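Local coordinates for protein oxidoreductase (Corynebacterium diphtheriae, PDB 3K20) that is probably an NADPH-dependent FMN reductase of the flavodoxin-like fold, using a bound flavin in oxidation-reduction reactions, at residues 120-125 with 180-185; 14-19 with 49-54. All coordinates share one frame; numbering follows the deposited sequence.

Contact 1. Residues 120-125 with 180-185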
loop_
_atom_site.group_PDB
_atom_site.type_symbol
_atom_site.label_atom_id
_atom_site.label_comp_id
_atom_site.label_asym_id
_atom_site.label_seq_id
_atom_site.Cartn_x
_atom_site.Cartn_y
_atom_site.Cartn_z
ATOM N N PRO A 120 -15.137 8.528 14.446
ATOM C CA PRO A 120 -15.228 7.064 14.514
ATOM C C PRO A 120 -15.708 6.617 13.136
ATOM O O PRO A 120 -16.683 7.165 12.618
ATOM C CB PRO A 120 -16.278 6.835 15.593
ATOM C CG PRO A 120 -16.072 8.006 16.505
ATOM C CD PRO A 120 -15.915 9.153 15.530
ATOM N N THR A 121 -15.054 5.617 12.552
ATOM C CA THR A 121 -15.416 5.210 11.203
ATOM C C THR A 121 -15.292 3.738 10.844
ATOM O O THR A 121 -14.395 3.042 11.310
ATOM C CB THR A 121 -14.547 5.990 10.195
ATOM O OG1 THR A 121 -14.711 7.396 10.417
ATOM C CG2 THR A 121 -14.924 5.642 8.768
ATOM N N ILE A 122 -16.199 3.273 9.995
ATOM C CA ILE A 122 -16.141 1.909 9.507
ATOM C C ILE A 122 -15.878 2.050 8.020
ATOM O O ILE A 122 -16.607 2.762 7.337
ATOM C CB ILE A 122 -17.475 1.165 9.675
ATOM C CG1 ILE A 122 -17.776 0.937 11.154
ATOM C CG2 ILE A 122 -17.416 -0.173 8.939
ATOM C CD1 ILE A 122 -19.044 0.133 11.385
ATOM N N ILE A 123 -14.834 1.405 7.513
ATOM C CA ILE A 123 -14.555 1.482 6.080
ATOM C C ILE A 123 -15.100 0.219 5.425
ATOM O O ILE A 123 -14.911 -0.887 5.942
ATOM C CB ILE A 123 -13.038 1.591 5.769
ATOM C CG1 ILE A 123 -12.262 0.502 6.507
ATOM C CG2 ILE A 123 -12.525 2.985 6.129
ATOM C CD1 ILE A 123 -10.801 0.468 6.137
ATOM N N ALA A 124 -15.783 0.390 4.295
ATOM C CA ALA A 124 -16.381 -0.732 3.574
ATOM C C ALA A 124 -16.205 -0.619 2.063
ATOM O O ALA A 124 -16.051 0.474 1.519
ATOM C CB ALA A 124 -17.869 -0.834 3.907
ATOM N N ALA A 125 -16.239 -1.768 1.393
ATOM C CA ALA A 125 -16.095 -1.826 -0.055
ATOM C C ALA A 125 -16.745 -3.107 -0.584
ATOM O O ALA A 125 -16.841 -4.103 0.132
ATOM C CB ALA A 125 -14.617 -1.779 -0.433
ATOM N N GLY A 180 -20.479 -3.215 16.251
ATOM C CA GLY A 180 -20.267 -3.066 17.677
ATOM C C GLY A 180 -19.115 -2.133 17.992
ATOM O O GLY A 180 -19.222 -1.267 18.864
ATOM N N GLU A 181 -18.009 -2.308 17.278
ATOM C CA GLU A 181 -16.838 -1.474 17.502
ATOM C C GLU A 181 -17.229 -0.007 17.361
ATOM O O GLU A 181 -16.928 0.819 18.235
ATOM C CB GLU A 181 -15.737 -1.844 16.502
ATOM C CG GLU A 181 -15.482 -3.350 16.436
ATOM C CD GLU A 181 -14.305 -3.745 15.554
ATOM O OE1 GLU A 181 -13.989 -3.024 14.580
ATOM O OE2 GLU A 181 -13.708 -4.804 15.829
ATOM N N LEU A 182 -17.929 0.306 16.274
ATOM C CA LEU A 182 -18.361 1.672 16.014
ATOM C C LEU A 182 -19.359 2.139 17.064
ATOM O O LEU A 182 -19.211 3.220 17.631
ATOM C CB LEU A 182 -19.004 1.770 14.630
ATOM C CG LEU A 182 -19.240 3.194 14.124
ATOM C CD1 LEU A 182 -17.911 3.910 13.988
ATOM C CD2 LEU A 182 -19.955 3.151 12.784
ATOM N N ALA A 183 -20.374 1.319 17.317
ATOM C CA ALA A 183 -21.402 1.660 18.290
ATOM C C ALA A 183 -20.778 2.015 19.632
ATOM O O ALA A 183 -21.198 2.972 20.275
ATOM C CB ALA A 183 -22.377 0.505 18.453
ATOM N N SER A 184 -19.773 1.247 20.042
ATOM C CA SER A 184 -19.097 1.492 21.310
ATOM C C SER A 184 -18.441 2.864 21.334
ATOM O O SER A 184 -18.507 3.583 22.334
ATOM C CB SER A 184 -18.052 0.409 21.566
ATOM O OG SER A 184 -18.678 -0.857 21.681
ATOM N N LEU A 185 -17.802 3.219 20.226
ATOM C CA LEU A 185 -17.145 4.512 20.098
ATOM C C LEU A 185 -18.184 5.634 20.051
ATOM O O LEU A 185 -17.971 6.716 20.592
ATOM C CB LEU A 185 -16.294 4.537 18.822
ATOM C CG LEU A 185 -14.778 4.354 18.919
ATOM C CD1 LEU A 185 -14.420 3.308 19.939
ATOM C CD2 LEU A 185 -14.241 3.979 17.556
#
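Leu182 of the helix segment 180-185 meets strand 120-125 with both of its methyls. CD1 sits on the peptide link between Pro120 and Thr121, 3.6 Å from Pro120 C, and also leans on the proline ring, with Pro120 CB 3.7 Å from Leu182 CD1. The other branch goes to Ile122: Leu182 CD2 lies 3.4 Å from Ile122 CD1, and Leu182 CB is 3.6 Å from that same Ile122 CD1, so the end of the isoleucine rests in the angle between the leucine stem and its CD2 branch. Ile122 reaches there because CG1 stands beside its own backbone N (chi1 -68°) and the chain beyond is extended, which brings CD1 close to the helix. One helical turn after Leu182, Leu185 meets the proline with both its stem and one methyl: Leu185 CB and Leu185 CD2 each lie 4.0 Å from Pro120 CB. Side chain meets side chain here through carbon atoms alone. Helix and strand segments run nearly antiparallel (166°), with axes 8.2 Å apart at closest approach. Strand 120-127 lies inside the parallel sheet between strands 88-94 and 150-159. Helix 26-44 packs on the same face, where Ile34 touches Ile122, and Glu181 OE2 is hydrogen-bonded to Thr154 OG1 of strand 150-159; Thr121 faces helix 135-146 through Leu144.

Contact 2. Residues 14-19 with 49-54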
loop_
_atom_site.group_PDB
_atom_site.type_symbol
_atom_site.label_atom_id
_atom_site.label_comp_id
_atom_site.label_asym_id
_atom_site.label_seq_id
_atom_site.Cartn_x
_atom_site.Cartn_y
_atom_site.Cartn_z
ATOM N N LEU A 14 -25.325 9.254 12.752
ATOM C CA LEU A 14 -24.419 8.460 11.933
ATOM C C LEU A 14 -24.476 8.883 10.467
ATOM O O LEU A 14 -25.518 8.762 9.827
ATOM C CB LEU A 14 -24.779 6.979 12.027
ATOM C CG LEU A 14 -23.933 6.067 11.133
ATOM C CD1 LEU A 14 -22.520 5.947 11.717
ATOM C CD2 LEU A 14 -24.591 4.687 11.004
ATOM N N ALA A 15 -23.360 9.377 9.934
ATOM C CA ALA A 15 -23.308 9.780 8.527
ATOM C C ALA A 15 -22.859 8.572 7.709
ATOM O O ALA A 15 -22.045 7.770 8.177
ATOM C CB ALA A 15 -22.327 10.929 8.333
ATOM N N VAL A 16 -23.391 8.435 6.499
ATOM C CA VAL A 16 -23.017 7.318 5.640
ATOM C C VAL A 16 -22.762 7.819 4.234
ATOM O O VAL A 16 -23.636 8.431 3.629
ATOM C CB VAL A 16 -24.129 6.255 5.556
ATOM C CG1 VAL A 16 -23.597 5.020 4.846
ATOM C CG2 VAL A 16 -24.635 5.908 6.948
ATOM N N ILE A 17 -21.570 7.558 3.713
ATOM C CA ILE A 17 -21.232 7.986 2.362
ATOM C C ILE A 17 -21.163 6.774 1.444
ATOM O O ILE A 17 -20.313 5.903 1.621
ATOM C CB ILE A 17 -19.865 8.712 2.314
ATOM C CG1 ILE A 17 -19.828 9.852 3.335
ATOM C CG2 ILE A 17 -19.614 9.255 0.905
ATOM C CD1 ILE A 17 -20.856 10.938 3.090
ATOM N N SER A 18 -22.065 6.710 0.475
ATOM C CA SER A 18 -22.073 5.603 -0.469
ATOM C C SER A 18 -21.668 6.159 -1.831
ATOM O O SER A 18 -22.096 7.246 -2.220
ATOM C CB SER A 18 -23.462 4.968 -0.537
ATOM O OG SER A 18 -23.376 3.622 -0.980
ATOM N N ALA A 19 -20.852 5.412 -2.564
ATOM C CA ALA A 19 -20.372 5.888 -3.854
ATOM C C ALA A 19 -20.701 4.999 -5.049
ATOM O O ALA A 19 -20.025 5.059 -6.077
ATOM C CB ALA A 19 -18.863 6.120 -3.771
ATOM N N LEU A 49 -30.307 5.873 17.164
ATOM C CA LEU A 49 -29.341 6.290 16.161
ATOM C C LEU A 49 -30.022 6.816 14.901
ATOM O O LEU A 49 -30.819 6.119 14.271
ATOM C CB LEU A 49 -28.426 5.104 15.822
ATOM C CG LEU A 49 -26.999 5.275 15.277
ATOM C CD1 LEU A 49 -26.996 4.984 13.801
ATOM C CD2 LEU A 49 -26.453 6.663 15.593
ATOM N N SER A 50 -29.708 8.058 14.547
ATOM C CA SER A 50 -30.262 8.687 13.351
ATOM C C SER A 50 -29.231 8.563 12.226
ATOM O O SER A 50 -28.150 9.144 12.313
ATOM C CB SER A 50 -30.557 10.164 13.633
ATOM O OG SER A 50 -30.988 10.825 12.461
ATOM N N VAL A 51 -29.564 7.808 11.181
ATOM C CA VAL A 51 -28.640 7.609 10.065
ATOM C C VAL A 51 -28.982 8.407 8.800
ATOM O O VAL A 51 -30.035 8.233 8.190
ATOM C CB VAL A 51 -28.517 6.092 9.712
ATOM C CG1 VAL A 51 -29.883 5.444 9.744
ATOM C CG2 VAL A 51 -27.874 5.903 8.325
ATOM N N SER A 52 -28.061 9.289 8.424
ATOM C CA SER A 52 -28.195 10.133 7.244
ATOM C C SER A 52 -27.261 9.632 6.142
ATOM O O SER A 52 -26.041 9.771 6.239
ATOM C CB SER A 52 -27.833 11.577 7.602
ATOM O OG SER A 52 -27.678 12.368 6.437
ATOM N N THR A 53 -27.828 9.053 5.092
ATOM C CA THR A 53 -27.010 8.536 4.007
ATOM C C THR A 53 -26.909 9.480 2.813
ATOM O O THR A 53 -27.891 10.103 2.413
ATOM C CB THR A 53 -27.546 7.193 3.509
ATOM O OG1 THR A 53 -27.712 6.308 4.619
ATOM C CG2 THR A 53 -26.573 6.563 2.525
ATOM N N ILE A 54 -25.711 9.576 2.248
ATOM C CA ILE A 54 -25.485 10.422 1.086
ATOM C C ILE A 54 -24.982 9.578 -0.075
ATOM O O ILE A 54 -23.996 8.852 0.059
ATOM C CB ILE A 54 -24.430 11.532 1.364
ATOM C CG1 ILE A 54 -24.992 12.583 2.323
ATOM C CG2 ILE A 54 -24.047 12.223 0.068
ATOM C CD1 ILE A 54 -25.059 12.146 3.777
#
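Leu14 and Leu49 pack closely at the start of strand 49-55, with Leu49 CD1 3.5 Å from Leu14 CB. The Leu49 side chain crosses that of Leu14 obliquely and also brings CD1 against Leu14 CD2. Farther along the same face, Val16 CG2 lies beside its backbone N, anti to the carbonyl carbon, and there meets Val51 CG2 at 3.5 Å, while Val16 CB faces Thr53 OG1 at 3.7 Å. Residues 14-18 and 49-54 are parallel neighbours in the sheet, joined by helix 26-44 in a beta-alpha-beta unit of the flavodoxin-like fold. Five backbone hydrogen bonds hold them together. Leu14 N and Val16 N give to Ser50 O and Ser52 O, and Ser52 N and Ile54 N give to Leu14 O and Val16 O; the Ile54 N to Val16 O bond measures 2.7 Å. The last, Ser18 N to Ile54 O (2.9 Å), is nearly straight at 174°. Helix 26-44 packs on the Leu14-Val16-Thr53 side, Arg28 touching Thr53 and Thr39 touching Leu49, yet Val51 there is exposed at the sheet's outer edge in this chain. The face of Ala15 and Ser52 is looser: Ser52 is exposed and approaches Ala15 only with its backbone. Beyond it, Ile17 and Ile54 lie side by side, Ile17 CD1 4.0 Å from Ile54 CB; Phe107 of helix 102-109 touches Ile17.

Contacts 1 and 2 belong to one parallel sheet and have centres about 12 Å apart. Strand 88-94 separates strand 12-18 of contact 2 from strand 120-127 of contact 1. The two contacts touch directly on the sheet face covered by helices 26-44 and 165-186, where Leu182 CD2 is 3.9 Å from Leu14 CD1; Leu182 therefore packs against two strands. In chain order contact 2 closes before contact 1 opens. Flavodoxin-like proteins bind FMN at the C-terminal ends of their strands, beginning with the loop after the first. Contact 2 runs to that end at Ser18, whereas contact 1 touches the beginning of strand 120-127, away from the probable flavin site.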